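Local coordinates for phosphoprotein (PDB 7C5Z), which probably supports viral RNA replication as a polymerase cofactor and nucleoprotein chaperone, its central domain forming a dimer, at the interface of chains A and B. Coordinates in Å, arbitrary orientation; residue numbers count along the deposited sequence, not the author numbering. Chains: chain A/B, Phosphoprotein.

Contact 1: the interface of chains A and B. Residues chain A 50, 53-54, 57; chain B 20, 31, 33, 51, 78.
The phenol ring of B:Tyr33, projecting from a strand of one subunit toward the helix of the other, illustrates how a single aromatic group can serve two kinds of contact. One face is covered from within its own chain by B:Pro20, whose CB sits 3.5 Å above the plane toward the rim. On the opposite side the partner supplies the selenomethyl CE of A:Met50, 4.2 Å from ring atom CG. The polar edge meets A:Ser53, whose OG lies in the ring plane and hydrogen-bonds the phenol OH at 2.7 Å. Either hydroxyl could be the donor. The serine reaches this edge because its OG is turned away from the backbone N, chi1 158°, and the ring of B:Pro20 closes over the same hydroxyl, with CG 3.5 Å from OG. The phenol oxygen also lies 3.2 Å from the backbone N of A:Leu54, but that N-H points along the helix to the carbonyl O of A:Met50, so the approach is a packing contact and not a second hydrogen bond.

Beyond the hydroxyls the contact is apolar. A:Leu54 crosses the tyrosine at about a right angle, with CB beside the phenol oxygen, and sends its two methyl groups to B:Val78. The leucine CD2 is 4.1 Å from CG2 of that valine. The two selenomethionines also cross nearly perpendicularly: B:Met51, bent at its second and third torsions, brings CE to 3.7 Å from CB of A:Met50. At the other end A:Gln57 contributes its aliphatic part, its CG loosely facing CG1 of B:Val31.

In the fold, all the chain A residues belong to one side of helix 41-62. That side lies over strands 28-33 and 76-81 of chain B, the loop holding B:Pro20, and, through B:Met51, the equivalent helix. Helix-on-sheet and helix-on-helix packing thus meet here in the dimer.

Contact 2: the interface of chains A and B. Residues chain A 58, 61-62; chain B 29, 64, 66, 80-81.
The phenol OH of A:Tyr62 donates a short hydrogen bond to the backbone carbonyl O of B:Pro81, 2.6 Å away. It arrives in the carbonyl plane, on a lone pair, with an angle of 133° at the carbonyl oxygen, while the acceptor itself lies at the edge of the phenol ring and in its plane. The proline nitrogen is also nearby, but having no hydrogen it cannot donate to the phenol.

The same ring shows how a polar edge and two apolar faces can be used together. B:Tyr64 stacks over one face, the centroids 3.8 Å apart and the planes inclined by 19°, with the two side chains running past each other in opposite directions. The other face is covered by CG of the neighbouring A:Lys61. At the phenol end of B:Tyr64 a water bridges the chains: it is 2.7 Å from OH of B:Tyr64 and equally far from the backbone O of A:Tyr62.

A:Lys61 is extended until its last torsion, where a bend (chi4 63°) turns NZ to donate to OG1 of B:Thr29 at 3.0 Å. Its aliphatic stem slides along B:Leu80, with CD 3.7 Å from the leucine CB. The branch end of that leucine also meets A:Ile58, crossing it nearly perpendicularly and setting CD2 3.7 Å from CG1.

The site lies at the C-terminal end of helix 41-62 of chain A. Its last turns rest on the ends of strands 28-33 and 76-81 of chain B and on the segment around B:Tyr64 and B:Ile66 that follows the partner helix.

Contact 1: the interface of chains A and B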
# COMPACT_ATOMS: atom_id res chain seq x y z
N MSE A 50 3.94 -2.97 -4.41
CA MSE A 50 3.42 -1.61 -4.33
C MSE A 50 3.69 -1.03 -2.93
O MSE A 50 4.11 0.12 -2.81
CB MSE A 50 1.93 -1.59 -4.65
CG MSE A 50 1.66 -1.96 -6.10
SE MSE A 50 -0.21 -1.67 -6.58
CE MSE A 50 -0.46 0.06 -5.70
N SER A 53 7.39 -0.16 -2.66
CA SER A 53 7.70 1.06 -3.40
C SER A 53 7.22 2.29 -2.63
O SER A 53 7.96 3.27 -2.46
CB SER A 53 7.05 1.01 -4.79
OG SER A 53 6.89 2.31 -5.34
N LEU A 54 5.99 2.24 -2.13
CA LEU A 54 5.42 3.39 -1.45
C LEU A 54 6.18 3.70 -0.16
O LEU A 54 6.49 4.87 0.11
CB LEU A 54 3.94 3.16 -1.16
CG LEU A 54 3.22 4.33 -0.50
CD1 LEU A 54 3.36 5.63 -1.30
CD2 LEU A 54 1.75 3.98 -0.33
N GLN A 57 9.33 5.52 -0.94
CA GLN A 57 9.14 6.93 -1.24
C GLN A 57 8.86 7.72 0.03
O GLN A 57 9.39 8.82 0.21
CB GLN A 57 7.98 7.10 -2.22
CG GLN A 57 8.23 6.47 -3.58
CD GLN A 57 9.28 7.21 -4.38
OE1 GLN A 57 9.59 8.38 -4.11
NE2 GLN A 57 9.85 6.53 -5.37
N PRO B 20 6.12 3.77 -10.02
CA PRO B 20 5.37 5.00 -9.79
C PRO B 20 6.02 6.18 -10.48
O PRO B 20 7.20 6.17 -10.81
CB PRO B 20 5.41 5.16 -8.27
CG PRO B 20 6.78 4.61 -7.92
CD PRO B 20 6.96 3.42 -8.85
N VAL B 31 2.70 10.62 -5.52
CA VAL B 31 3.23 9.34 -5.98
C VAL B 31 2.10 8.61 -6.70
O VAL B 31 1.11 8.21 -6.07
CB VAL B 31 3.75 8.48 -4.82
CG1 VAL B 31 4.43 7.25 -5.38
CG2 VAL B 31 4.71 9.28 -3.95
N TYR B 33 0.57 5.58 -9.15
CA TYR B 33 0.69 4.20 -9.62
C TYR B 33 -0.36 3.99 -10.70
O TYR B 33 -1.56 3.96 -10.41
CB TYR B 33 0.47 3.20 -8.47
CG TYR B 33 1.55 3.27 -7.43
CD1 TYR B 33 1.46 4.16 -6.37
CD2 TYR B 33 2.71 2.51 -7.54
CE1 TYR B 33 2.46 4.27 -5.43
CE2 TYR B 33 3.73 2.61 -6.61
CZ TYR B 33 3.60 3.50 -5.55
OH TYR B 33 4.59 3.63 -4.62
N MSE B 51 -3.62 0.10 0.56
CA MSE B 51 -2.82 1.33 0.53
C MSE B 51 -3.39 2.39 1.44
O MSE B 51 -2.61 3.08 2.13
CB MSE B 51 -2.68 1.90 -0.89
CG MSE B 51 -2.12 0.95 -1.91
SE MSE B 51 -0.26 0.48 -1.51
CE MSE B 51 -0.46 -1.42 -1.80
N VAL B 78 -0.99 8.89 -4.29
CA VAL B 78 -0.76 9.16 -2.87
C VAL B 78 -0.17 10.56 -2.74
O VAL B 78 0.76 10.92 -3.47
CB VAL B 78 0.15 8.10 -2.25
CG1 VAL B 78 0.39 8.41 -0.77
CG2 VAL B 78 -0.48 6.73 -2.39

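Contact 2: the interface of chains A and B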
# COMPACT_ATOMS: atom_id res chain seq x y z
N ILE A 58 8.04 7.16 0.92
CA ILE A 58 7.70 7.87 2.15
C ILE A 58 8.91 7.96 3.07
O ILE A 58 9.20 9.02 3.65
CB ILE A 58 6.51 7.18 2.85
CG1 ILE A 58 5.24 7.35 2.02
CG2 ILE A 58 6.36 7.69 4.31
CD1 ILE A 58 4.03 6.49 2.50
N LYS A 61 11.36 10.56 1.78
CA LYS A 61 10.93 11.94 1.94
C LYS A 61 11.05 12.40 3.38
O LYS A 61 11.57 13.48 3.66
CB LYS A 61 9.50 12.12 1.45
CG LYS A 61 9.02 13.56 1.54
CD LYS A 61 7.61 13.69 0.99
CE LYS A 61 7.09 15.12 1.07
NZ LYS A 61 7.91 16.03 0.22
N TYR A 62 10.57 11.59 4.32
CA TYR A 62 10.44 12.03 5.70
C TYR A 62 11.62 11.62 6.58
O TYR A 62 11.70 12.06 7.73
CB TYR A 62 9.13 11.50 6.29
CG TYR A 62 7.89 12.06 5.60
CD1 TYR A 62 7.76 13.42 5.32
CD2 TYR A 62 6.84 11.22 5.24
CE1 TYR A 62 6.62 13.92 4.71
CE2 TYR A 62 5.70 11.72 4.63
CZ TYR A 62 5.59 13.07 4.35
OH TYR A 62 4.45 13.55 3.76
N THR B 29 4.16 16.05 -2.26
CA THR B 29 4.65 15.17 -3.30
C THR B 29 3.54 14.20 -3.67
O THR B 29 2.89 13.63 -2.78
CB THR B 29 5.87 14.39 -2.80
OG1 THR B 29 6.93 15.31 -2.48
CG2 THR B 29 6.35 13.39 -3.84
N TYR B 64 1.87 13.08 9.73
CA TYR B 64 1.66 13.69 8.42
C TYR B 64 0.31 13.24 7.88
O TYR B 64 -0.06 12.07 8.01
CB TYR B 64 2.75 13.29 7.43
CG TYR B 64 4.11 13.87 7.73
CD1 TYR B 64 4.49 15.10 7.20
CD2 TYR B 64 5.01 13.19 8.53
CE1 TYR B 64 5.74 15.63 7.47
CE2 TYR B 64 6.25 13.72 8.81
CZ TYR B 64 6.61 14.94 8.28
OH TYR B 64 7.85 15.46 8.55
N ILE B 66 -1.08 12.12 5.22
CA ILE B 66 -0.95 11.45 3.94
C ILE B 66 -2.32 11.04 3.44
O ILE B 66 -3.17 10.56 4.21
CB ILE B 66 -0.02 10.23 4.09
CG1 ILE B 66 1.34 10.64 4.66
CG2 ILE B 66 0.16 9.52 2.76
CD1 ILE B 66 2.22 9.46 5.00
N LEU B 80 1.83 13.10 -0.28
CA LEU B 80 2.71 13.24 0.88
C LEU B 80 2.91 14.72 1.18
O LEU B 80 3.67 15.39 0.47
CB LEU B 80 4.07 12.57 0.63
CG LEU B 80 4.00 11.15 0.05
CD1 LEU B 80 5.41 10.62 -0.17
CD2 LEU B 80 3.21 10.23 0.95
N PRO B 81 2.26 15.27 2.20
CA PRO B 81 2.46 16.70 2.51
C PRO B 81 3.91 16.99 2.84
O PRO B 81 4.63 16.17 3.43
CB PRO B 81 1.57 16.94 3.73
CG PRO B 81 0.70 15.74 3.86
CD PRO B 81 1.40 14.60 3.18
O HOH W 1 10.06 13.96 8.84

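Contact 1 and contact 2 are centred about 11 Å apart, measured between the centres of their C-alpha atoms, and follow each other along helix 41-62 of chain A. Both use strands 28-33 and 76-81 of chain B as the opposing surface, so the helix of one subunit lies lengthwise against the sheet of the other. Contact 1 covers the middle of the helix and reaches the partner helix; contact 2 completes the seam at its C-terminal end. Two-fold symmetry repeats both with the chains exchanged, giving the reciprocal surface that holds the dimer of this central domain together.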